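Local atomic coordinates of lipid II:glycine glycyltransferase (Staphylococcus aureus, PDB entry 6SNR), a protein that probably adds the first glycine of the pentaglycine bridge to the lysine of lipid II, taking it from glycyl-tRNA in peptidoglycan synthesis. Residues F14-Q25 and I72-Y80; L26-L35 and N215-D225. All coordinates share one frame; numbering follows the deposited sequence.

Contact 1 (F14-Q25 and I72-Y80)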
loop_
_atom_site.group_PDB
_atom_site.type_symbol
_atom_site.label_atom_id
_atom_site.label_comp_id
_atom_site.label_asym_id
_atom_site.label_seq_id
_atom_site.Cartn_x
_atom_site.Cartn_y
_atom_site.Cartn_z
ATOM N N PHE A 14 4.507 -19.092 7.927
ATOM C CA PHE A 14 4.663 -18.674 9.294
ATOM C C PHE A 14 4.658 -17.165 9.395
ATOM O O PHE A 14 3.959 -16.605 10.272
ATOM C CB PHE A 14 5.961 -19.238 9.886
ATOM C CG PHE A 14 6.132 -18.925 11.349
ATOM C CD1 PHE A 14 6.731 -17.769 11.775
ATOM C CD2 PHE A 14 5.660 -19.806 12.304
ATOM C CE1 PHE A 14 6.867 -17.496 13.135
ATOM C CE2 PHE A 14 5.790 -19.536 13.648
ATOM C CZ PHE A 14 6.402 -18.377 14.070
ATOM N N VAL A 15 5.414 -16.470 8.538
ATOM C CA VAL A 15 5.424 -14.993 8.520
ATOM C C VAL A 15 4.023 -14.401 8.255
ATOM O O VAL A 15 3.585 -13.481 8.928
ATOM C CB VAL A 15 6.427 -14.451 7.476
ATOM C CG1 VAL A 15 6.372 -12.911 7.341
ATOM C CG2 VAL A 15 7.871 -14.920 7.803
ATOM N N LYS A 16 3.327 -15.010 7.317
ATOM C CA LYS A 16 2.028 -14.496 6.901
ATOM C C LYS A 16 1.010 -14.643 8.016
ATOM O O LYS A 16 0.149 -13.760 8.154
ATOM C CB LYS A 16 1.583 -15.178 5.603
ATOM C CG LYS A 16 2.352 -14.689 4.380
ATOM C CD LYS A 16 2.029 -15.448 3.104
ATOM C CE LYS A 16 2.524 -14.804 1.836
ATOM N NZ LYS A 16 1.999 -15.435 0.573
ATOM N N SER A 17 1.102 -15.687 8.832
ATOM C CA SER A 17 0.151 -15.880 9.959
ATOM C C SER A 17 0.576 -15.346 11.333
ATOM O O SER A 17 -0.211 -15.348 12.300
ATOM C CB SER A 17 -0.180 -17.364 10.091
ATOM O OG SER A 17 0.940 -18.164 10.315
ATOM N N HIS A 18 1.812 -14.865 11.444
ATOM C CA HIS A 18 2.257 -14.366 12.737
ATOM C C HIS A 18 1.851 -12.893 12.909
ATOM O O HIS A 18 2.029 -12.100 11.985
ATOM C CB HIS A 18 3.761 -14.514 12.866
ATOM C CG HIS A 18 4.239 -14.333 14.257
ATOM N ND1 HIS A 18 4.566 -15.377 15.094
ATOM C CD2 HIS A 18 4.387 -13.208 14.988
ATOM C CE1 HIS A 18 4.938 -14.895 16.264
ATOM N NE2 HIS A 18 4.841 -13.582 16.226
ATOM N N PRO A 19 1.396 -12.503 14.107
ATOM C CA PRO A 19 1.052 -11.090 14.322
ATOM C C PRO A 19 2.184 -10.101 13.980
ATOM O O PRO A 19 1.901 -8.935 13.641
ATOM C CB PRO A 19 0.724 -11.049 15.810
ATOM C CG PRO A 19 0.197 -12.370 16.097
ATOM C CD PRO A 19 1.025 -13.320 15.284
ATOM N N ASN A 20 3.440 -10.536 14.179
ATOM C CA ASN A 20 4.622 -9.734 13.867
ATOM C C ASN A 20 5.306 -10.040 12.539
ATOM O O ASN A 20 6.438 -9.611 12.322
ATOM C CB ASN A 20 5.632 -9.816 15.013
ATOM C CG ASN A 20 5.097 -9.219 16.312
ATOM O OD1 ASN A 20 4.261 -8.310 16.310
ATOM N ND2 ASN A 20 5.649 -9.669 17.430
ATOM N N GLY A 21 4.622 -10.777 11.663
ATOM C CA GLY A 21 5.040 -10.928 10.294
ATOM C C GLY A 21 4.966 -9.652 9.481
ATOM O O GLY A 21 4.379 -8.653 9.922
ATOM N N ASP A 22 5.616 -9.661 8.325
ATOM C CA ASP A 22 5.683 -8.461 7.476
ATOM C C ASP A 22 6.131 -8.887 6.110
ATOM O O ASP A 22 6.904 -9.880 5.958
ATOM C CB ASP A 22 6.642 -7.389 8.041
ATOM C CG ASP A 22 6.474 -6.043 7.357
ATOM O OD1 ASP A 22 5.446 -5.379 7.708
ATOM O OD2 ASP A 22 7.252 -5.685 6.459
ATOM N N LEU A 23 5.730 -8.110 5.110
ATOM C CA LEU A 23 6.223 -8.226 3.741
ATOM C C LEU A 23 7.780 -8.349 3.662
ATOM O O LEU A 23 8.318 -9.131 2.855
ATOM C CB LEU A 23 5.771 -7.006 2.938
ATOM C CG LEU A 23 6.226 -6.850 1.522
ATOM C CD1 LEU A 23 5.626 -7.965 0.672
ATOM C CD2 LEU A 23 5.910 -5.445 0.966
ATOM N N LEU A 24 8.504 -7.560 4.460
ATOM C CA LEU A 24 9.949 -7.477 4.320
ATOM C C LEU A 24 10.682 -8.717 4.878
ATOM O O LEU A 24 11.894 -8.793 4.713
ATOM C CB LEU A 24 10.468 -6.172 4.967
ATOM C CG LEU A 24 9.928 -4.845 4.464
ATOM C CD1 LEU A 24 10.827 -3.650 4.845
ATOM C CD2 LEU A 24 9.398 -4.766 3.055
ATOM N N GLN A 25 9.932 -9.674 5.461
ATOM C CA GLN A 25 10.461 -10.963 5.901
ATOM C C GLN A 25 10.118 -12.132 4.967
ATOM O O GLN A 25 10.475 -13.285 5.274
ATOM C CB GLN A 25 10.084 -11.268 7.322
ATOM C CG GLN A 25 10.804 -10.383 8.347
ATOM C CD GLN A 25 12.271 -10.801 8.452
ATOM O OE1 GLN A 25 13.240 -10.120 7.967
ATOM N NE2 GLN A 25 12.421 -11.925 8.999
ATOM N N ILE A 72 17.969 -7.536 9.419
ATOM C CA ILE A 72 16.771 -8.392 9.575
ATOM C C ILE A 72 15.576 -7.468 9.428
ATOM O O ILE A 72 14.995 -7.017 10.417
ATOM C CB ILE A 72 16.736 -9.176 10.897
ATOM C CG1 ILE A 72 18.068 -9.937 11.111
ATOM C CG2 ILE A 72 15.535 -10.137 10.943
ATOM C CD1 ILE A 72 18.142 -10.827 12.323
ATOM N N SER A 73 15.225 -7.188 8.175
ATOM C CA SER A 73 14.255 -6.072 7.866
ATOM C C SER A 73 12.835 -6.482 8.252
ATOM O O SER A 73 12.241 -7.439 7.695
ATOM C CB SER A 73 14.317 -5.694 6.367
ATOM O OG SER A 73 14.129 -6.823 5.481
ATOM N N ARG A 74 12.270 -5.775 9.245
ATOM C CA ARG A 74 10.985 -6.108 9.865
ATOM C C ARG A 74 10.917 -7.512 10.521
ATOM O O ARG A 74 9.859 -8.064 10.731
ATOM C CB ARG A 74 9.826 -5.885 8.878
ATOM C CG ARG A 74 9.635 -4.407 8.505
ATOM C CD ARG A 74 8.888 -3.723 9.587
ATOM N NE ARG A 74 8.526 -2.332 9.254
ATOM C CZ ARG A 74 8.865 -1.253 9.958
ATOM N NH1 ARG A 74 9.643 -1.344 11.031
ATOM N NH2 ARG A 74 8.353 -0.063 9.551
ATOM N N GLY A 75 12.081 -8.029 10.914
ATOM C CA GLY A 75 12.181 -9.174 11.830
ATOM C C GLY A 75 12.817 -8.755 13.132
ATOM O O GLY A 75 13.022 -7.544 13.346
ATOM N N PHE A 76 13.134 -9.708 14.027
ATOM C CA PHE A 76 12.691 -11.100 13.953
ATOM C C PHE A 76 11.164 -11.263 13.976
ATOM O O PHE A 76 10.429 -10.443 14.550
ATOM C CB PHE A 76 13.170 -11.890 15.182
ATOM C CG PHE A 76 14.613 -11.678 15.597
ATOM C CD1 PHE A 76 15.665 -12.283 14.913
ATOM C CD2 PHE A 76 14.911 -10.894 16.699
ATOM C CE1 PHE A 76 16.961 -12.160 15.339
ATOM C CE2 PHE A 76 16.215 -10.756 17.137
ATOM C CZ PHE A 76 17.241 -11.397 16.467
ATOM N N VAL A 77 10.680 -12.346 13.393
ATOM C CA VAL A 77 9.254 -12.701 13.391
ATOM C C VAL A 77 9.012 -13.693 14.523
ATOM O O VAL A 77 9.190 -14.921 14.386
ATOM C CB VAL A 77 8.781 -13.214 12.041
ATOM C CG1 VAL A 77 7.286 -13.501 12.093
ATOM C CG2 VAL A 77 9.094 -12.213 10.939
ATOM N N VAL A 78 8.644 -13.121 15.662
ATOM C CA VAL A 78 8.554 -13.832 16.929
ATOM C C VAL A 78 7.687 -13.023 17.889
ATOM O O VAL A 78 7.578 -11.836 17.750
ATOM C CB VAL A 78 9.947 -14.110 17.534
ATOM C CG1 VAL A 78 10.668 -12.864 18.037
ATOM C CG2 VAL A 78 9.854 -15.148 18.640
ATOM N N ASP A 79 7.079 -13.702 18.847
ATOM C CA ASP A 79 6.467 -13.056 20.012
ATOM C C ASP A 79 7.606 -12.574 20.923
ATOM O O ASP A 79 8.349 -13.397 21.463
ATOM C CB ASP A 79 5.517 -14.060 20.685
ATOM C CG ASP A 79 4.844 -13.520 21.942
ATOM O OD1 ASP A 79 5.153 -12.391 22.394
ATOM O OD2 ASP A 79 3.992 -14.266 22.483
ATOM N N TYR A 80 7.742 -11.249 21.077
ATOM C CA TYR A 80 8.859 -10.620 21.819
ATOM C C TYR A 80 8.713 -10.845 23.331
ATOM O O TYR A 80 9.669 -10.588 24.067
ATOM C CB TYR A 80 9.051 -9.132 21.446
ATOM C CG TYR A 80 9.747 -9.005 20.111
ATOM C CD1 TYR A 80 9.042 -9.166 18.910
ATOM C CD2 TYR A 80 11.131 -8.827 20.025
ATOM C CE1 TYR A 80 9.701 -9.137 17.675
ATOM C CE2 TYR A 80 11.791 -8.801 18.820
ATOM C CZ TYR A 80 11.077 -8.949 17.634
ATOM O OH TYR A 80 11.776 -8.955 16.470
HETATM O O HOH W 1 7.687 -7.230 11.750
HETATM O O HOH W 2 5.515 -9.423 20.260
HETATM O O HOH W 3 6.973 -2.872 6.451
#
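Val77, near the end of strand 68-78, an inner strand of one of the two mixed sheets of this FemABX-family enzyme, fills the bend between helix 8-17 and the loop after it. Its two methyls diverge: CG1, anti to the backbone N (chi1 -177°), lies 3.7 Å from His18 CB, while CG2 reaches Gln25 CG at 3.6 Å. A branched, compact valine suits a site with neighbours on two fronts. Phe14 comes with its ring edge, CE1 standing 3.7 Å from Val77 O, and its ring packs on strand 50-61.

Within this buried part water 1 donates to Asn20 O and Arg74 O, joining the type I turn 18-21 to the type II turn 72-75. Asp22 lies against the aliphatic part of Arg74, their charged planes 84° apart; water 3 links them, while Tyr317 and Pro144 take their other polar ends. Asp22 OD2 also accepts from Leu24 N, an Asx turn that holds the carboxylate against Arg74. The solvent side lies at exposed Asp79, beside partly exposed His18 and Asn20. There the small amide of Asn20 serves two acceptors: water 2, and Val78 O, which Asn20 ND2 meets at 2.9 Å with a nearly straight N-H (167°).

Contact 2 (L26-L35 and N215-D225)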
loop_
_atom_site.group_PDB
_atom_site.type_symbol
_atom_site.label_atom_id
_atom_site.label_comp_id
_atom_site.label_asym_id
_atom_site.label_seq_id
_atom_site.Cartn_x
_atom_site.Cartn_y
_atom_site.Cartn_z
ATOM N N LEU A 26 9.420 -11.855 3.880
ATOM C CA LEU A 26 9.076 -12.926 2.905
ATOM C C LEU A 26 10.249 -13.271 2.018
ATOM O O LEU A 26 11.023 -12.407 1.587
ATOM C CB LEU A 26 7.868 -12.520 2.023
ATOM C CG LEU A 26 6.561 -12.256 2.772
ATOM C CD1 LEU A 26 5.478 -11.871 1.758
ATOM C CD2 LEU A 26 6.141 -13.487 3.554
ATOM N N THR A 27 10.329 -14.558 1.636
ATOM C CA THR A 27 11.391 -14.976 0.786
ATOM C C THR A 27 11.446 -14.285 -0.586
ATOM O O THR A 27 12.514 -14.013 -1.098
ATOM C CB THR A 27 11.472 -16.522 0.621
ATOM O OG1 THR A 27 10.350 -16.994 -0.157
ATOM C CG2 THR A 27 11.524 -17.242 1.923
ATOM N N LYS A 28 10.276 -13.993 -1.193
ATOM C CA LYS A 28 10.272 -13.329 -2.484
ATOM C C LYS A 28 10.649 -11.837 -2.360
ATOM O O LYS A 28 11.120 -11.255 -3.324
ATOM C CB LYS A 28 8.903 -13.472 -3.168
ATOM C CG LYS A 28 8.520 -14.882 -3.500
ATOM C CD LYS A 28 9.454 -15.511 -4.495
ATOM C CE LYS A 28 8.763 -16.721 -5.136
ATOM N NZ LYS A 28 7.468 -16.362 -5.820
ATOM N N TRP A 29 10.470 -11.263 -1.166
ATOM C CA TRP A 29 11.005 -9.889 -0.945
ATOM C C TRP A 29 12.545 -9.925 -0.986
ATOM O O TRP A 29 13.214 -9.071 -1.617
ATOM C CB TRP A 29 10.529 -9.320 0.363
ATOM C CG TRP A 29 11.054 -7.951 0.572
ATOM C CD1 TRP A 29 12.131 -7.596 1.333
ATOM C CD2 TRP A 29 10.581 -6.749 -0.044
ATOM N NE1 TRP A 29 12.354 -6.261 1.222
ATOM C CE2 TRP A 29 11.420 -5.710 0.395
ATOM C CE3 TRP A 29 9.534 -6.448 -0.927
ATOM C CZ2 TRP A 29 11.219 -4.392 0.023
ATOM C CZ3 TRP A 29 9.354 -5.154 -1.318
ATOM C CH2 TRP A 29 10.197 -4.133 -0.844
ATOM N N ALA A 30 13.141 -10.924 -0.341
ATOM C CA ALA A 30 14.612 -11.097 -0.473
ATOM C C ALA A 30 15.053 -11.236 -1.899
ATOM O O ALA A 30 16.078 -10.668 -2.294
ATOM C CB ALA A 30 15.095 -12.269 0.367
ATOM N N GLU A 31 14.250 -11.897 -2.738
ATOM C CA GLU A 31 14.610 -11.989 -4.141
ATOM C C GLU A 31 14.762 -10.615 -4.777
ATOM O O GLU A 31 15.660 -10.411 -5.582
ATOM C CB GLU A 31 13.597 -12.819 -4.953
ATOM C CG GLU A 31 13.586 -14.274 -4.589
ATOM C CD GLU A 31 14.750 -15.048 -5.165
ATOM O OE1 GLU A 31 15.420 -14.558 -6.101
ATOM O OE2 GLU A 31 14.989 -16.159 -4.652
ATOM N N THR A 32 13.911 -9.651 -4.393
ATOM C CA THR A 32 13.951 -8.305 -4.979
ATOM C C THR A 32 15.196 -7.530 -4.583
ATOM O O THR A 32 15.610 -6.601 -5.258
ATOM C CB THR A 32 12.724 -7.436 -4.624
ATOM O OG1 THR A 32 12.863 -6.923 -3.283
ATOM C CG2 THR A 32 11.457 -8.166 -4.781
ATOM N N LYS A 33 15.795 -7.908 -3.466
ATOM C CA LYS A 33 16.938 -7.167 -2.980
ATOM C C LYS A 33 18.273 -7.656 -3.554
ATOM O O LYS A 33 19.313 -7.022 -3.322
ATOM C CB LYS A 33 16.956 -7.202 -1.456
ATOM C CG LYS A 33 15.742 -6.510 -0.835
ATOM C CD LYS A 33 15.761 -4.997 -1.054
ATOM C CE LYS A 33 14.571 -4.320 -0.396
ATOM N NZ LYS A 33 14.678 -2.833 -0.492
ATOM N N LYS A 34 18.247 -8.746 -4.309
ATOM C CA LYS A 34 19.466 -9.218 -4.963
ATOM C C LYS A 34 20.016 -8.125 -5.871
ATOM O O LYS A 34 21.217 -7.946 -5.952
ATOM C CB LYS A 34 19.230 -10.524 -5.749
ATOM C CG LYS A 34 18.978 -11.747 -4.891
ATOM C CD LYS A 34 18.637 -12.946 -5.779
ATOM C CE LYS A 34 18.548 -14.237 -4.994
ATOM N NZ LYS A 34 18.271 -15.395 -5.916
ATOM N N LEU A 35 19.125 -7.384 -6.513
ATOM C CA LEU A 35 19.486 -6.393 -7.519
ATOM C C LEU A 35 20.316 -5.273 -6.915
ATOM O O LEU A 35 21.096 -4.626 -7.630
ATOM C CB LEU A 35 18.211 -5.829 -8.170
ATOM C CG LEU A 35 18.365 -4.973 -9.425
ATOM C CD1 LEU A 35 18.894 -5.828 -10.563
ATOM C CD2 LEU A 35 17.021 -4.364 -9.811
ATOM N N ASN A 215 11.032 -5.659 -11.093
ATOM C CA ASN A 215 11.809 -6.455 -10.125
ATOM C C ASN A 215 10.961 -6.802 -8.904
ATOM O O ASN A 215 10.881 -7.945 -8.479
ATOM C CB ASN A 215 12.997 -5.642 -9.686
ATOM C CG ASN A 215 13.877 -6.369 -8.691
ATOM O OD1 ASN A 215 14.378 -7.447 -8.991
ATOM N ND2 ASN A 215 14.099 -5.761 -7.529
ATOM N N ILE A 216 10.249 -5.814 -8.412
ATOM C CA ILE A 216 9.311 -6.087 -7.304
ATOM C C ILE A 216 8.108 -6.946 -7.741
ATOM O O ILE A 216 7.723 -7.979 -7.132
ATOM C CB ILE A 216 8.912 -4.758 -6.604
ATOM C CG1 ILE A 216 8.308 -3.729 -7.556
ATOM C CG2 ILE A 216 10.112 -4.075 -5.965
ATOM C CD1 ILE A 216 8.114 -2.364 -6.926
ATOM N N TYR A 217 7.474 -6.569 -8.836
ATOM C CA TYR A 217 6.298 -7.271 -9.244
ATOM C C TYR A 217 6.491 -8.763 -9.563
ATOM O O TYR A 217 5.692 -9.617 -9.135
ATOM C CB TYR A 217 5.675 -6.503 -10.433
ATOM C CG TYR A 217 4.341 -7.028 -10.925
ATOM C CD1 TYR A 217 3.136 -6.568 -10.384
ATOM C CD2 TYR A 217 4.269 -7.941 -11.951
ATOM C CE1 TYR A 217 1.913 -7.047 -10.844
ATOM C CE2 TYR A 217 3.053 -8.416 -12.431
ATOM C CZ TYR A 217 1.861 -7.955 -11.881
ATOM O OH TYR A 217 0.640 -8.405 -12.358
ATOM N N ASP A 218 7.540 -9.079 -10.323
ATOM C CA ASP A 218 7.803 -10.421 -10.794
ATOM C C ASP A 218 8.084 -11.417 -9.671
ATOM O O ASP A 218 7.831 -12.609 -9.813
ATOM C CB ASP A 218 9.023 -10.422 -11.724
ATOM C CG ASP A 218 8.771 -9.762 -13.074
ATOM O OD1 ASP A 218 7.607 -9.495 -13.445
ATOM O OD2 ASP A 218 9.778 -9.489 -13.762
ATOM N N ALA A 219 8.678 -10.959 -8.570
ATOM C CA ALA A 219 8.923 -11.873 -7.449
ATOM C C ALA A 219 7.658 -12.281 -6.724
ATOM O O ALA A 219 7.460 -13.434 -6.344
ATOM C CB ALA A 219 9.885 -11.228 -6.458
ATOM N N LEU A 220 6.813 -11.298 -6.475
ATOM C CA LEU A 220 5.691 -11.473 -5.593
ATOM C C LEU A 220 4.307 -11.719 -6.262
ATOM O O LEU A 220 3.432 -12.239 -5.623
ATOM C CB LEU A 220 5.652 -10.250 -4.678
ATOM C CG LEU A 220 6.802 -10.221 -3.634
ATOM C CD1 LEU A 220 7.291 -8.789 -3.481
ATOM C CD2 LEU A 220 6.301 -10.753 -2.315
ATOM N N HIS A 221 4.143 -11.295 -7.496
ATOM C CA HIS A 221 2.834 -11.389 -8.165
ATOM C C HIS A 221 2.320 -12.833 -8.348
ATOM O O HIS A 221 1.136 -13.133 -8.095
ATOM C CB HIS A 221 2.829 -10.686 -9.497
ATOM C CG HIS A 221 1.545 -10.865 -10.246
ATOM N ND1 HIS A 221 0.335 -10.392 -9.770
ATOM C CD2 HIS A 221 1.276 -11.474 -11.426
ATOM C CE1 HIS A 221 -0.625 -10.704 -10.631
ATOM N NE2 HIS A 221 -0.078 -11.375 -11.636
ATOM N N GLU A 222 3.247 -13.713 -8.695
ATOM C CA GLU A 222 2.962 -15.159 -8.839
ATOM C C GLU A 222 2.174 -15.741 -7.658
ATOM O O GLU A 222 1.240 -16.509 -7.835
ATOM C CB GLU A 222 4.323 -15.894 -8.956
ATOM C CG GLU A 222 4.278 -17.234 -9.663
ATOM C CD GLU A 222 5.453 -18.136 -9.324
ATOM O OE1 GLU A 222 6.238 -17.861 -8.373
ATOM O OE2 GLU A 222 5.575 -19.150 -10.014
ATOM N N ASP A 223 2.555 -15.355 -6.429
ATOM C CA ASP A 223 1.917 -15.759 -5.196
ATOM C C ASP A 223 0.691 -14.936 -4.760
ATOM O O ASP A 223 0.091 -15.201 -3.699
ATOM C CB ASP A 223 2.967 -15.726 -4.049
ATOM C CG ASP A 223 4.152 -16.604 -4.337
ATOM O OD1 ASP A 223 4.013 -17.801 -4.756
ATOM O OD2 ASP A 223 5.279 -16.100 -4.181
ATOM N N GLY A 224 0.371 -13.933 -5.562
ATOM C CA GLY A 224 -0.741 -13.035 -5.291
ATOM C C GLY A 224 -0.369 -11.927 -4.296
ATOM O O GLY A 224 -1.224 -11.282 -3.712
ATOM N N ASP A 225 0.916 -11.804 -4.032
ATOM C CA ASP A 225 1.438 -10.814 -3.075
ATOM C C ASP A 225 1.858 -9.461 -3.629
ATOM O O ASP A 225 2.338 -8.612 -2.866
ATOM C CB ASP A 225 2.590 -11.459 -2.271
ATOM C CG ASP A 225 2.102 -12.629 -1.422
ATOM O OD1 ASP A 225 0.959 -12.562 -0.931
ATOM O OD2 ASP A 225 2.893 -13.576 -1.185
HETATM O O HOH W 4 16.495 -8.705 -7.571
#
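Lys28 NZ is gripped by three oxygens of the 215-225 segment: Asp223 OD2 at 2.7 Å, the backbone oxygen Ala219 O at 3.0 Å and Glu222 OE1 at 3.2 Å. The carbonyl is approached almost end-on (C=O...N angle 168°), whereas Asp223 offers the syn side of its carboxylate, with the ammonium nitrogen about 31° out of the carboxylate plane. Bends at chi2 and chi4 fold the lysine chain over Ala219 O and bring its tip to the two acids. A long, flexible cation suits this place, since it answers both the carboxylates and a carbonyl in the last turn of helix 210-220; the negative surroundings would be expected to stabilise its charge. Just beyond, Gly224, with positive phi, closes a Schellman motif.

Between the helices the packing is close and apolar. Ala219 has only a methyl, which lets the backbones approach: its CB lies 3.4 Å from Lys28 O and also meets the methyl of Thr32. That threonine turns its two branches to different tasks, OG1 bonding back to Trp29 O within its own helix while CG2 faces the partner helix. Leu220 spreads its methyls, CD2 against Lys28 CB and CD1 at the edge of the Trp29 ring, 4.1 Å from CE3. At the far end Asn215 ND2 donates to Thr32 O (2.9 Å) in the carbonyl plane, on a lone pair, and water 4 joins Asn215 OD1 to Glu31 O.

Helices 27-33 and 215-220 run nearly antiparallel, at 149° with axes 8.5 Å apart. Ile216 packs on strand 302-312 and Leu220 on strand 226-233, while Leu26 reaches both helix 8-17 and strand 302-312.

Overall arrangement
Contact 1 is the more buried and joins a helix end and its loop to strand 68-78; contact 2 pairs two helices and is only partly buried, with exposed acids, Glu222 and Asp223, on its solvent side. Their chemistry follows: contact 1 packs Val77 against Phe14, His18 and Gln25 and joins its turns through an amide, backbone oxygens and waters, whereas contact 2 adds a salt-bridge network to its methyl packing. Residues 14-25 run straight into 26-35, so one piece of chain serves both, touching one seven-stranded sheet through 72-80 and lying beside the other through 215-225. A salt bridge from Lys16 to Asp225 ties the two contacts together, and Leu24 packs on Trp29.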